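Local atomic coordinates of SmhA (Serratia marcescens, PDB entry 7A27), a protein that is the A component of the tripartite alpha-pore-forming toxin Smh, here in its soluble form, and probably helps assemble a helical pore in target membranes. Residues 73-78 and 127-132. Sequence-based numbering, arbitrary orientation.
Sequences VAELIG and QAVHTQ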
loop_
_atom_site.group_PDB
_atom_site.type_symbol
_atom_site.label_atom_id
_atom_site.label_comp_id
_atom_site.label_asym_id
_atom_site.label_seq_id
_atom_site.Cartn_x
_atom_site.Cartn_y
_atom_site.Cartn_z
ATOM N N VAL A 73 -2.906 8.101 3.726
ATOM C CA VAL A 73 -3.255 8.009 2.280
ATOM C C VAL A 73 -3.153 9.410 1.662
ATOM O O VAL A 73 -2.616 9.525 0.558
ATOM C CB VAL A 73 -4.642 7.381 2.041
ATOM C CG1 VAL A 73 -5.104 7.566 0.598
ATOM C CG2 VAL A 73 -4.661 5.905 2.413
ATOM N N ALA A 74 -3.650 10.439 2.361
ATOM C CA ALA A 74 -3.638 11.853 1.912
ATOM C C ALA A 74 -2.181 12.308 1.772
ATOM O O ALA A 74 -1.863 12.933 0.746
ATOM C CB ALA A 74 -4.435 12.727 2.853
ATOM N N GLU A 75 -1.337 11.981 2.751
ATOM C CA GLU A 75 0.114 12.301 2.723
ATOM C C GLU A 75 0.707 11.747 1.413
ATOM O O GLU A 75 1.418 12.510 0.738
ATOM C CB GLU A 75 0.854 11.730 3.939
ATOM C CG GLU A 75 0.473 12.298 5.292
ATOM C CD GLU A 75 1.196 13.556 5.739
ATOM O OE1 GLU A 75 0.495 14.523 6.124
ATOM O OE2 GLU A 75 2.462 13.539 5.778
ATOM N N LEU A 76 0.394 10.497 1.040
ATOM C CA LEU A 76 0.906 9.844 -0.192
ATOM C C LEU A 76 0.359 10.552 -1.439
ATOM O O LEU A 76 1.151 10.868 -2.340
ATOM C CB LEU A 76 0.516 8.365 -0.210
ATOM C CG LEU A 76 1.272 7.481 0.774
ATOM C CD1 LEU A 76 0.634 6.101 0.931
ATOM C CD2 LEU A 76 2.713 7.339 0.329
ATOM N N ILE A 77 -0.952 10.782 -1.509
ATOM C CA ILE A 77 -1.570 11.459 -2.684
ATOM C C ILE A 77 -0.832 12.785 -2.911
ATOM O O ILE A 77 -0.663 13.194 -4.074
ATOM C CB ILE A 77 -3.083 11.644 -2.508
ATOM C CG1 ILE A 77 -3.802 10.293 -2.410
ATOM C CG2 ILE A 77 -3.641 12.499 -3.651
ATOM C CD1 ILE A 77 -5.308 10.411 -2.234
ATOM N N GLY A 78 -0.389 13.413 -1.823
ATOM C CA GLY A 78 0.407 14.652 -1.862
ATOM C C GLY A 78 1.703 14.465 -2.631
ATOM O O GLY A 78 1.982 15.295 -3.494
ATOM N N GLN A 127 11.021 12.463 2.240
ATOM C CA GLN A 127 11.693 12.055 3.497
ATOM C C GLN A 127 10.718 12.243 4.664
ATOM O O GLN A 127 10.603 11.321 5.489
ATOM C CB GLN A 127 12.968 12.843 3.784
ATOM C CG GLN A 127 13.856 12.184 4.844
ATOM C CD GLN A 127 14.454 10.889 4.346
ATOM O OE1 GLN A 127 15.135 10.839 3.321
ATOM N NE2 GLN A 127 14.203 9.829 5.090
ATOM N N ALA A 128 10.024 13.382 4.714
ATOM C CA ALA A 128 9.087 13.736 5.807
ATOM C C ALA A 128 8.025 12.646 5.963
ATOM O O ALA A 128 7.734 12.247 7.107
ATOM C CB ALA A 128 8.454 15.084 5.551
ATOM N N VAL A 129 7.473 12.190 4.847
ATOM C CA VAL A 129 6.425 11.133 4.833
ATOM C C VAL A 129 7.036 9.809 5.302
ATOM O O VAL A 129 6.385 9.111 6.102
ATOM C CB VAL A 129 5.785 11.001 3.442
ATOM C CG1 VAL A 129 4.939 9.751 3.343
ATOM C CG2 VAL A 129 4.962 12.227 3.081
ATOM N N HIS A 130 8.230 9.451 4.823
ATOM C CA HIS A 130 8.897 8.182 5.217
ATOM C C HIS A 130 9.159 8.167 6.721
ATOM O O HIS A 130 8.976 7.115 7.343
ATOM C CB HIS A 130 10.206 7.956 4.464
ATOM C CG HIS A 130 10.879 6.694 4.887
ATOM N ND1 HIS A 130 11.921 6.664 5.798
ATOM C CD2 HIS A 130 10.602 5.407 4.585
ATOM C CE1 HIS A 130 12.297 5.421 5.983
ATOM N NE2 HIS A 130 11.503 4.626 5.256
ATOM N N THR A 131 9.590 9.292 7.287
ATOM C CA THR A 131 9.911 9.381 8.725
ATOM C C THR A 131 8.641 9.088 9.535
ATOM O O THR A 131 8.777 8.424 10.586
ATOM C CB THR A 131 10.596 10.703 9.060
ATOM O OG1 THR A 131 11.761 10.806 8.239
ATOM C CG2 THR A 131 10.985 10.790 10.516
ATOM N N GLN A 132 7.459 9.526 9.079
ATOM C CA GLN A 132 6.175 9.251 9.782
ATOM C C GLN A 132 5.854 7.749 9.680
ATOM O O GLN A 132 5.448 7.162 10.689
ATOM C CB GLN A 132 5.024 10.102 9.243
ATOM C CG GLN A 132 4.911 11.473 9.879
ATOM C CD GLN A 132 3.755 12.261 9.299
ATOM O OE1 GLN A 132 2.871 11.725 8.623
ATOM N NE2 GLN A 132 3.726 13.557 9.595
#
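V129 sets its CG2 methyl against the carboxylate of E75, with OE2 of E75 3.9 Å from CG2 of V129, and the two side chains run past each other in opposite directions. The glutamate gets there by a bend: CG stands beside its own backbone N and the chain turns at chi2 (-87°), bringing OE2 alongside the CG2 methyl of V129. Q132 extends from its helix toward E75 with the chain extended beyond CG and crosses E75 at about a right angle, the amide and carboxylate planes 32° apart. The other methyl of V129, CG1, is directed inward and meets L76, whose CD2 is 4.5 Å from CG1 of V129, a loose apolar touch. L76 is buried, leaving its own helix to one side of the contact, and it also packs on A25 of helix 14-37 and M298 of helix 272-299; V129 also touches L79, farther along helix 48-96. The seam is therefore graded, with aliphatic groups on the inner side and polar ends of E75 and Q132 toward the surface. E75 and V129 face each other at the closest backbone point, CA to CA 6.8 Å. The local axes come within 10.5 Å and run nearly antiparallel at 158°, a separation that goes with sparse side-chain contact (175 Å² buried, both sides summed). Helices 48-96 and 104-155 are successive in the chain, and this pairing near the middle of both joins them as an antiparallel helical hairpin within the elongated helical bundle of soluble SmhA, an architecture consistent with the alpha-pore-forming toxins.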